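Local structure of EvdMO1 (Micromonospora carbonacea, 5T39) at residues R78-G83 with D145-A150; H155-W160 with S210-W215; T177-S182 with L216-L221. The protein probably transfers a methyl group from S-adenosylmethionine in everninomicin biosynthesis, as the methyltransferase domain of a fused methyltransferase-oxidase enzyme. All coordinates share one frame; numbering follows the deposited sequence.

Interaction 1. Residues R78-G83 with D145-A150. With SAH (S-adenosyl-L-homocysteine), chain B.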
loop_
_atom_site.group_PDB
_atom_site.type_symbol
_atom_site.label_atom_id
_atom_site.label_comp_id
_atom_site.label_asym_id
_atom_site.label_seq_id
_atom_site.Cartn_x
_atom_site.Cartn_y
_atom_site.Cartn_z
ATOM N N ARG A 78 -11.905 10.891 -2.182
ATOM C CA ARG A 78 -10.603 11.051 -2.813
ATOM C C ARG A 78 -9.593 10.324 -1.931
ATOM O O ARG A 78 -9.399 10.738 -0.786
ATOM C CB ARG A 78 -10.293 12.549 -2.899
ATOM C CG ARG A 78 -8.965 12.942 -3.503
ATOM C CD ARG A 78 -8.917 12.747 -4.990
ATOM N NE ARG A 78 -7.590 13.025 -5.529
ATOM C CZ ARG A 78 -7.138 12.496 -6.656
ATOM N NH1 ARG A 78 -7.909 11.661 -7.334
ATOM N NH2 ARG A 78 -5.917 12.767 -7.090
ATOM N N ILE A 79 -8.970 9.263 -2.447
ATOM C CA ILE A 79 -8.120 8.372 -1.671
ATOM C C ILE A 79 -6.736 8.323 -2.289
ATOM O O ILE A 79 -6.602 8.277 -3.515
ATOM C CB ILE A 79 -8.730 6.946 -1.660
ATOM C CG1 ILE A 79 -10.110 6.944 -0.998
ATOM C CG2 ILE A 79 -7.814 5.954 -0.933
ATOM C CD1 ILE A 79 -10.847 5.638 -1.163
ATOM N N LEU A 80 -5.716 8.268 -1.439
ATOM C CA LEU A 80 -4.338 8.048 -1.851
ATOM C C LEU A 80 -3.931 6.653 -1.402
ATOM O O LEU A 80 -4.035 6.345 -0.210
ATOM C CB LEU A 80 -3.419 9.089 -1.201
ATOM C CG LEU A 80 -1.924 8.949 -1.483
ATOM C CD1 LEU A 80 -1.637 9.112 -2.966
ATOM C CD2 LEU A 80 -1.149 9.972 -0.669
ATOM N N GLU A 81 -3.458 5.826 -2.330
ATOM C CA GLU A 81 -2.957 4.495 -2.012
ATOM C C GLU A 81 -1.455 4.470 -2.256
ATOM O O GLU A 81 -0.985 4.845 -3.336
ATOM C CB GLU A 81 -3.639 3.429 -2.865
ATOM C CG GLU A 81 -3.045 2.052 -2.629
ATOM C CD GLU A 81 -3.471 1.047 -3.638
ATOM O OE1 GLU A 81 -3.162 -0.149 -3.419
ATOM O OE2 GLU A 81 -4.069 1.440 -4.653
ATOM N N LEU A 82 -0.702 4.019 -1.261
ATOM C CA LEU A 82 0.755 3.973 -1.344
ATOM C C LEU A 82 1.237 2.540 -1.555
ATOM O O LEU A 82 0.912 1.647 -0.780
ATOM C CB LEU A 82 1.356 4.537 -0.056
ATOM C CG LEU A 82 0.903 5.954 0.287
ATOM C CD1 LEU A 82 1.540 6.401 1.577
ATOM C CD2 LEU A 82 1.211 6.933 -0.829
ATOM N N GLY A 83 2.056 2.328 -2.573
ATOM C CA GLY A 83 2.551 0.994 -2.872
ATOM C C GLY A 83 1.517 0.113 -3.544
ATOM O O GLY A 83 1.204 -0.982 -3.063
ATOM N N ASP A 145 -9.175 12.347 1.534
ATOM C CA ASP A 145 -9.969 11.989 2.696
ATOM C C ASP A 145 -9.263 10.947 3.555
ATOM O O ASP A 145 -9.437 10.925 4.780
ATOM C CB ASP A 145 -11.316 11.468 2.234
ATOM C CG ASP A 145 -12.114 12.526 1.510
ATOM O OD1 ASP A 145 -12.350 13.584 2.107
ATOM O OD2 ASP A 145 -12.497 12.316 0.345
ATOM N N ALA A 146 -8.495 10.057 2.939
ATOM C CA ALA A 146 -7.786 9.037 3.681
ATOM C C ALA A 146 -6.701 8.458 2.785
ATOM O O ALA A 146 -6.759 8.540 1.550
ATOM C CB ALA A 146 -8.732 7.940 4.180
ATOM N N VAL A 147 -5.711 7.871 3.441
ATOM C CA VAL A 147 -4.558 7.237 2.820
ATOM C C VAL A 147 -4.579 5.756 3.166
ATOM O O VAL A 147 -4.726 5.395 4.339
ATOM C CB VAL A 147 -3.247 7.864 3.333
ATOM C CG1 VAL A 147 -2.032 7.165 2.766
ATOM C CG2 VAL A 147 -3.217 9.344 3.027
ATOM N N LEU A 148 -4.429 4.901 2.157
ATOM C CA LEU A 148 -4.208 3.480 2.366
ATOM C C LEU A 148 -2.710 3.237 2.309
ATOM O O LEU A 148 -2.060 3.584 1.315
ATOM C CB LEU A 148 -4.931 2.642 1.308
ATOM C CG LEU A 148 -4.677 1.128 1.382
ATOM C CD1 LEU A 148 -5.096 0.559 2.727
ATOM C CD2 LEU A 148 -5.405 0.408 0.261
ATOM N N CYS A 149 -2.159 2.657 3.382
ATOM C CA CYS A 149 -0.732 2.358 3.474
ATOM C C CYS A 149 -0.585 0.938 4.002
ATOM O O CYS A 149 -0.448 0.718 5.214
ATOM C CB CYS A 149 -0.039 3.371 4.369
ATOM S SG CYS A 149 1.734 3.127 4.501
ATOM N N ALA A 150 -0.649 -0.033 3.096
ATOM C CA ALA A 150 -0.602 -1.436 3.457
ATOM C C ALA A 150 0.629 -2.071 2.829
ATOM O O ALA A 150 0.969 -1.804 1.670
ATOM C CB ALA A 150 -1.861 -2.161 2.982
HETATM N N SAH B . 0.040 -2.450 -0.919
HETATM C CA SAH B . 0.052 -3.789 -1.503
HETATM C CB SAH B . 1.440 -4.207 -1.959
HETATM C CG SAH B . 2.467 -4.273 -0.833
HETATM S SD SAH B . 4.072 -4.881 -1.413
HETATM C C SAH B . -0.461 -4.793 -0.489
HETATM O O SAH B . -0.655 -5.970 -0.817
HETATM O OXT SAH B . -0.665 -4.422 0.665
HETATM C "C5'" SAH B . 4.965 -3.305 -1.441
HETATM C "C4'" SAH B . 4.675 -2.436 -2.662
HETATM O "O4'" SAH B . 5.224 -1.142 -2.403
HETATM C "C3'" SAH B . 5.317 -2.959 -3.937
HETATM O "O3'" SAH B . 4.503 -2.745 -5.072
HETATM C "C2'" SAH B . 6.598 -2.142 -3.993
HETATM O "O2'" SAH B . 7.215 -2.023 -5.263
HETATM C "C1'" SAH B . 6.128 -0.809 -3.434
HETATM N N9 SAH B . 7.185 0.027 -2.868
HETATM C C8 SAH B . 8.219 -0.371 -2.061
HETATM N N7 SAH B . 8.966 0.693 -1.709
HETATM C C5 SAH B . 8.407 1.778 -2.309
HETATM C C6 SAH B . 8.750 3.128 -2.325
HETATM N N6 SAH B . 9.815 3.623 -1.699
HETATM N N1 SAH B . 7.957 3.984 -3.026
HETATM C C2 SAH B . 6.871 3.515 -3.707
HETATM N N3 SAH B . 6.506 2.199 -3.743
HETATM C C4 SAH B . 7.288 1.370 -3.026
HETATM O O HOH W 1 -1.326 0.627 0.469
#
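Arg78 and Asp145 clasp each other twice at one end of a pair of parallel strands in the Rossmann-like core. The backbone N of Asp145 donates a hydrogen bond to Arg78 O at 2.8 Å, and Arg78 N returns a bond of 3.0 Å to Asp145 OD2, meeting that oxygen on its anti side. With CG anti to the carbonyl carbon (chi1 -64°), the short aspartate swings its carboxylate back to this amide; OD2 also accepts from Thr77 N. Beyond the clasp the strands run at 19° to each other, joined by a parallel ladder in which Leu80 bonds Ala146 O through its N and receives Leu148 N at its O (2.8 Å). Leu82 N then reaches Leu148 O over 2.9 Å. Such central strands end at the cofactor in class I methyltransferases, and here the amino nitrogen N of SAH donates to Gly83 O and to Ala150 O, both 2.8 Å away. Gly83 has a positive phi, and a side chain there would collide with the ribose oxygen O4' of SAH. One water accepts from Ala150 N and lies within hydrogen-bonding distance of Leu82 O, bridging the two segments near the cofactor. The branched apolar residues Leu80, Leu82 and Val147 suit the buried face they share with Cys149. On the other face Glu81 and Leu148 lie side by side, Glu81 CG touching Leu148 CD2, while the carboxylate runs on to Thr90 OG1. Across the first face, Leu82 CD1 rests 3.8 Å from Val147 CG1.

Interaction 2. Residues H155-W160 with S210-W215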
loop_
_atom_site.group_PDB
_atom_site.type_symbol
_atom_site.label_atom_id
_atom_site.label_comp_id
_atom_site.label_asym_id
_atom_site.label_seq_id
_atom_site.Cartn_x
_atom_site.Cartn_y
_atom_site.Cartn_z
ATOM N N HIS A 155 9.179 -1.365 4.282
ATOM C CA HIS A 155 10.038 -1.298 3.105
ATOM C C HIS A 155 10.749 0.045 2.961
ATOM O O HIS A 155 11.346 0.302 1.907
ATOM C CB HIS A 155 9.245 -1.584 1.828
ATOM C CG HIS A 155 8.723 -2.981 1.735
ATOM N ND1 HIS A 155 9.552 -4.078 1.665
ATOM C CD2 HIS A 155 7.459 -3.466 1.662
ATOM C CE1 HIS A 155 8.823 -5.175 1.559
ATOM N NE2 HIS A 155 7.548 -4.833 1.564
ATOM N N VAL A 156 10.719 0.900 3.987
ATOM C CA VAL A 156 11.357 2.210 3.918
ATOM C C VAL A 156 12.373 2.365 5.046
ATOM O O VAL A 156 12.344 1.661 6.057
ATOM C CB VAL A 156 10.339 3.377 3.907
ATOM C CG1 VAL A 156 9.350 3.217 2.744
ATOM C CG2 VAL A 156 9.606 3.495 5.231
ATOM N N ARG A 157 13.288 3.312 4.843
ATOM C CA ARG A 157 14.343 3.598 5.812
ATOM C C ARG A 157 13.846 4.368 7.028
ATOM O O ARG A 157 14.376 4.170 8.127
ATOM C CB ARG A 157 15.453 4.422 5.160
ATOM C CG ARG A 157 16.268 3.673 4.136
ATOM C CD ARG A 157 17.374 4.555 3.569
ATOM N NE ARG A 157 16.820 5.574 2.677
ATOM C CZ ARG A 157 16.550 6.836 3.008
ATOM N NH1 ARG A 157 16.779 7.299 4.231
ATOM N NH2 ARG A 157 16.037 7.651 2.096
ATOM N N GLU A 158 12.881 5.270 6.847
ATOM C CA GLU A 158 12.433 6.190 7.893
ATOM C C GLU A 158 10.920 6.114 7.970
ATOM O O GLU A 158 10.206 7.005 7.480
ATOM C CB GLU A 158 12.930 7.607 7.635
ATOM C CG GLU A 158 14.419 7.709 7.764
ATOM C CD GLU A 158 15.085 8.236 6.556
ATOM O OE1 GLU A 158 14.428 8.314 5.489
ATOM O OE2 GLU A 158 16.295 8.532 6.677
ATOM N N PRO A 159 10.385 5.048 8.569
ATOM C CA PRO A 159 8.924 4.861 8.553
ATOM C C PRO A 159 8.159 6.012 9.197
ATOM O O PRO A 159 7.058 6.342 8.746
ATOM C CB PRO A 159 8.738 3.528 9.290
ATOM C CG PRO A 159 10.006 3.315 10.048
ATOM C CD PRO A 159 11.079 3.892 9.164
ATOM N N TRP A 160 8.707 6.640 10.243
ATOM C CA TRP A 160 8.039 7.789 10.854
ATOM C C TRP A 160 7.817 8.906 9.848
ATOM O O TRP A 160 6.820 9.633 9.946
ATOM C CB TRP A 160 8.839 8.295 12.067
ATOM C CG TRP A 160 10.282 8.513 11.753
ATOM C CD1 TRP A 160 10.864 9.648 11.284
ATOM C CD2 TRP A 160 11.322 7.534 11.837
ATOM N NE1 TRP A 160 12.203 9.441 11.078
ATOM C CE2 TRP A 160 12.509 8.145 11.407
ATOM C CE3 TRP A 160 11.357 6.198 12.251
ATOM C CZ2 TRP A 160 13.723 7.463 11.379
ATOM C CZ3 TRP A 160 12.548 5.530 12.221
ATOM C CH2 TRP A 160 13.717 6.160 11.779
ATOM N N SER A 210 15.445 1.283 -1.308
ATOM C CA SER A 210 16.750 1.458 -0.688
ATOM C C SER A 210 17.349 0.090 -0.369
ATOM O O SER A 210 16.652 -0.920 -0.349
ATOM C CB SER A 210 16.631 2.289 0.596
ATOM O OG SER A 210 16.203 3.622 0.352
ATOM N N VAL A 211 18.654 0.062 -0.091
ATOM C CA VAL A 211 19.289 -1.211 0.241
ATOM C C VAL A 211 18.849 -1.712 1.605
ATOM O O VAL A 211 18.985 -2.907 1.895
ATOM C CB VAL A 211 20.833 -1.122 0.179
ATOM C CG1 VAL A 211 21.300 -0.788 -1.230
ATOM C CG2 VAL A 211 21.372 -0.115 1.198
ATOM N N ASP A 212 18.342 -0.813 2.452
ATOM C CA ASP A 212 18.035 -1.086 3.844
ATOM C C ASP A 212 16.620 -0.628 4.172
ATOM O O ASP A 212 15.986 0.129 3.421
ATOM C CB ASP A 212 19.048 -0.401 4.782
ATOM C CG ASP A 212 19.219 1.104 4.530
ATOM O OD1 ASP A 212 19.592 1.813 5.500
ATOM O OD2 ASP A 212 19.038 1.585 3.392
ATOM N N VAL A 213 16.131 -1.120 5.310
ATOM C CA VAL A 213 14.852 -0.720 5.880
ATOM C C VAL A 213 15.027 -0.594 7.387
ATOM O O VAL A 213 15.981 -1.109 7.967
ATOM C CB VAL A 213 13.723 -1.734 5.564
ATOM C CG1 VAL A 213 13.539 -1.881 4.081
ATOM C CG2 VAL A 213 13.983 -3.095 6.203
ATOM N N ARG A 214 14.066 0.074 8.031
ATOM C CA ARG A 214 14.002 0.077 9.487
ATOM C C ARG A 214 12.611 -0.330 9.928
ATOM O O ARG A 214 11.620 0.276 9.510
ATOM C CB ARG A 214 14.349 1.434 10.089
ATOM C CG ARG A 214 15.802 1.783 9.919
ATOM C CD ARG A 214 16.157 3.085 10.601
ATOM N NE ARG A 214 17.567 3.440 10.471
ATOM C CZ ARG A 214 18.086 4.083 9.440
ATOM N NH1 ARG A 214 17.335 4.422 8.410
ATOM N NH2 ARG A 214 19.382 4.363 9.421
ATOM N N TRP A 215 12.544 -1.353 10.764
ATOM C CA TRP A 215 11.317 -1.718 11.449
ATOM C C TRP A 215 11.284 -1.012 12.796
ATOM O O TRP A 215 12.323 -0.729 13.386
ATOM C CB TRP A 215 11.247 -3.225 11.685
ATOM C CG TRP A 215 11.064 -4.089 10.482
ATOM C CD1 TRP A 215 11.561 -3.903 9.228
ATOM C CD2 TRP A 215 10.328 -5.310 10.445
ATOM N NE1 TRP A 215 11.177 -4.943 8.408
ATOM C CE2 TRP A 215 10.418 -5.818 9.137
ATOM C CE3 TRP A 215 9.605 -6.027 11.396
ATOM C CZ2 TRP A 215 9.800 -7.008 8.757
ATOM C CZ3 TRP A 215 9.010 -7.203 11.026
ATOM C CH2 TRP A 215 9.107 -7.685 9.717
HETATM O O HOH W 2 14.134 0.108 1.059
HETATM O O HOH W 3 18.090 6.447 6.561
#
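The guanidinium of Arg214 presents its edge to the backbone of Arg157: Arg157 O lies almost exactly in the guanidinium plane and takes a bond from Arg214 NH1 of 3.0 Å, straight at 165°, although the donor stands above the carbonyl plane. This and its neighbours join the loop leading into helix 159-169 to the edge strand of a small antiparallel sheet, inserted between strand 172-180 and helix 218-228 of the Rossmann-like core. The Arg157 guanidinium also works by its edge, NE meeting Ser210 OG at 3.1 Å and NH1 holding a water that NH1 of Arg214 shares. In Trp160, Glu158 CA lies over one ring face toward the rim, CH2 comes within 4.1 Å of Arg214 CD, and Tyr192 stacks on the ring. Arginine suits position 214 because its extended chain skirts Arg157 O, CD passing at 3.2 Å, before chi4 (85°) turns NH1 back onto that oxygen. Glu158 OE2, on the N-cap residue of the helix, makes a salt bridge of 2.8 Å with Arg157 NH1 that probably offsets part of the positive charge, and the shared water bridges the two cations. Asp212 lays OD2 against the Arg157 methylenes while its OD1 bonds His196; Glu134 bonds both Ser210 OG and Arg157 N. Between backbones, Arg214 N donates to Val156 O at 3.1 Å. Val213 packs CG1 on His155 C, backing a residue whose ring touches SAH and whose ND1 bonds Glu199. Pro159, rigid at the first turn of the helix, sets CG 3.5 Å from Arg214 O.

Interaction 3. Residues T177-S182 with L216-L221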
loop_
_atom_site.group_PDB
_atom_site.type_symbol
_atom_site.label_atom_id
_atom_site.label_comp_id
_atom_site.label_asym_id
_atom_site.label_seq_id
_atom_site.Cartn_x
_atom_site.Cartn_y
_atom_site.Cartn_z
ATOM N N THR A 177 0.858 -3.131 8.687
ATOM C CA THR A 177 2.306 -3.233 8.711
ATOM C C THR A 177 2.754 -4.313 9.679
ATOM O O THR A 177 2.043 -4.674 10.618
ATOM C CB THR A 177 2.938 -1.885 9.105
ATOM O OG1 THR A 177 4.357 -1.942 8.923
ATOM C CG2 THR A 177 2.602 -1.477 10.529
ATOM N N HIS A 178 3.975 -4.784 9.460
ATOM C CA HIS A 178 4.698 -5.474 10.510
ATOM C C HIS A 178 5.389 -4.476 11.435
ATOM O O HIS A 178 5.662 -3.328 11.074
ATOM C CB HIS A 178 5.786 -6.361 9.925
ATOM C CG HIS A 178 5.273 -7.450 9.045
ATOM N ND1 HIS A 178 4.395 -8.414 9.487
ATOM C CD2 HIS A 178 5.542 -7.748 7.752
ATOM C CE1 HIS A 178 4.129 -9.249 8.497
ATOM N NE2 HIS A 178 4.816 -8.870 7.434
ATOM N N TYR A 179 5.696 -4.953 12.636
ATOM C CA TYR A 179 6.583 -4.262 13.557
ATOM C C TYR A 179 7.378 -5.345 14.277
ATOM O O TYR A 179 7.064 -6.533 14.181
ATOM C CB TYR A 179 5.837 -3.291 14.499
ATOM C CG TYR A 179 4.961 -3.959 15.525
ATOM C CD1 TYR A 179 3.605 -4.181 15.299
ATOM C CD2 TYR A 179 5.498 -4.376 16.735
ATOM C CE1 TYR A 179 2.816 -4.806 16.256
ATOM C CE2 TYR A 179 4.723 -4.994 17.685
ATOM C CZ TYR A 179 3.388 -5.218 17.446
ATOM O OH TYR A 179 2.645 -5.861 18.413
ATOM N N TRP A 180 8.426 -4.939 14.980
ATOM C CA TRP A 180 9.331 -5.875 15.633
ATOM C C TRP A 180 8.936 -6.017 17.095
ATOM O O TRP A 180 8.711 -5.015 17.779
ATOM C CB TRP A 180 10.766 -5.374 15.511
ATOM C CG TRP A 180 11.772 -6.346 16.014
ATOM C CD1 TRP A 180 12.569 -6.192 17.105
ATOM C CD2 TRP A 180 12.093 -7.635 15.460
ATOM N NE1 TRP A 180 13.370 -7.291 17.264
ATOM C CE2 TRP A 180 13.097 -8.195 16.273
ATOM C CE3 TRP A 180 11.632 -8.366 14.361
ATOM C CZ2 TRP A 180 13.657 -9.450 16.019
ATOM C CZ3 TRP A 180 12.193 -9.617 14.108
ATOM C CH2 TRP A 180 13.191 -10.143 14.939
ATOM N N GLY A 181 8.873 -7.263 17.574
ATOM C CA GLY A 181 8.290 -7.602 18.863
ATOM C C GLY A 181 9.159 -7.423 20.084
ATOM O O GLY A 181 8.710 -7.735 21.190
ATOM N N SER A 182 10.383 -6.939 19.929
ATOM C CA SER A 182 11.294 -6.745 21.043
ATOM C C SER A 182 11.943 -5.377 20.918
ATOM O O SER A 182 12.028 -4.807 19.829
ATOM C CB SER A 182 12.371 -7.819 21.047
ATOM O OG SER A 182 13.324 -7.571 22.065
ATOM N N LEU A 216 10.083 -0.751 13.295
ATOM C CA LEU A 216 9.868 -0.124 14.593
ATOM C C LEU A 216 9.445 -1.167 15.619
ATOM O O LEU A 216 8.803 -2.159 15.273
ATOM C CB LEU A 216 8.772 0.935 14.475
ATOM C CG LEU A 216 9.165 2.126 13.593
ATOM C CD1 LEU A 216 7.965 2.944 13.189
ATOM C CD2 LEU A 216 10.147 3.025 14.293
ATOM N N ASP A 217 9.791 -0.933 16.891
ATOM C CA ASP A 217 9.092 -1.661 17.946
ATOM C C ASP A 217 7.700 -1.059 18.140
ATOM O O ASP A 217 7.349 -0.051 17.530
ATOM C CB ASP A 217 9.922 -1.771 19.234
ATOM C CG ASP A 217 10.138 -0.455 19.959
ATOM O OD1 ASP A 217 9.653 0.599 19.500
ATOM O OD2 ASP A 217 10.825 -0.491 21.017
ATOM N N ARG A 218 6.877 -1.704 18.963
ATOM C CA ARG A 218 5.485 -1.278 19.054
ATOM C C ARG A 218 5.374 0.130 19.608
ATOM O O ARG A 218 4.607 0.953 19.096
ATOM C CB ARG A 218 4.657 -2.243 19.902
ATOM C CG ARG A 218 3.163 -2.073 19.653
ATOM C CD ARG A 218 2.337 -2.954 20.575
ATOM N NE ARG A 218 0.918 -2.983 20.215
ATOM C CZ ARG A 218 0.016 -2.066 20.562
ATOM N NH1 ARG A 218 0.351 -1.017 21.310
ATOM N NH2 ARG A 218 -1.248 -2.217 20.181
ATOM N N ALA A 219 6.110 0.418 20.682
ATOM C CA ALA A 219 6.016 1.739 21.283
ATOM C C ALA A 219 6.427 2.809 20.285
ATOM O O ALA A 219 5.830 3.884 20.234
ATOM C CB ALA A 219 6.890 1.818 22.534
ATOM N N SER A 220 7.463 2.539 19.493
ATOM C CA SER A 220 7.919 3.541 18.542
ATOM C C SER A 220 6.946 3.698 17.383
ATOM O O SER A 220 6.801 4.804 16.861
ATOM C CB SER A 220 9.317 3.200 18.034
ATOM O OG SER A 220 10.249 3.228 19.100
ATOM N N LEU A 221 6.285 2.616 16.963
ATOM C CA LEU A 221 5.248 2.731 15.946
ATOM C C LEU A 221 4.124 3.635 16.423
ATOM O O LEU A 221 3.679 4.529 15.693
ATOM C CB LEU A 221 4.718 1.345 15.580
ATOM C CG LEU A 221 3.526 1.343 14.627
ATOM C CD1 LEU A 221 3.878 1.980 13.292
ATOM C CD2 LEU A 221 3.010 -0.073 14.442
HETATM O O HOH W 4 7.777 -1.303 11.610
HETATM O O HOH W 5 7.646 -4.268 20.101
#
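Tyr179 leaves its strand toward the start of helix 218-228, and its CB lies 3.3 Å from Leu216 O. CG sits between the backbone N and the carbonyl carbon (chi1 69°), a rotation that carries the ring along the first helical turn. Of the two ring carbons next to CG, CD1 meets Leu221 CD2 at 4.2 Å, while CD2 lies near Arg218 N; beyond it CE2 reaches Arg218 CB at 3.5 Å. Farther out the arginine chain crosses the ring, its CG 4.2 Å from the Tyr179 ring centroid in a CH-pi contact over the face. At the tip, Tyr179 OH touches Arg218 CD at 3.6 Å and lies at the edge of a guanidinium turned 85° from the ring. Both polar ends converge on Glu238, which bonds the hydroxyl and forms a salt bridge with Arg218 NE. An alanine here would remove the surface beneath the Arg218 methylenes and would probably let that chain shift, with Glu238 deprived of its hydroxyl partner. Beside the ring, Trp180 N donates to Leu216 O (2.8 Å), and waters link His178 O with Leu216 N and Trp180 O with Arg218 N. Thr177 CG2 and Leu221 CD2 meet tip to tip. Asp217 suits the N-cap because its short side chain folds back to accept Ser220 N at Asp217 OD1 (2.9 Å), while Ser220 OG reaches that oxygen from the opposite face. The result is a capped helix packed against a core strand, the alpha/beta layering of a Rossmann-like fold.

From the N terminus, interaction 1 comes first: it closes over the helices and strands between 78-83 and 145-150, setting two neighbouring core strands side by side at the cofactor. The chain then passes through 155-160 and helix 159-169 into strand 172-180, the next neighbour in the sheet, whose end opens interaction 3. The excursion through the small antiparallel sheet returns along 210-215 to meet 155-160, and at once continues into 216-221 to meet 177-182. Interactions 2 and 3 therefore cross along the chain, whereas interaction 1 precedes both. Interactions 2 and 3 also touch, through Trp215 against His178 and Pro159 against Leu216, tying the inserted sheet to the core.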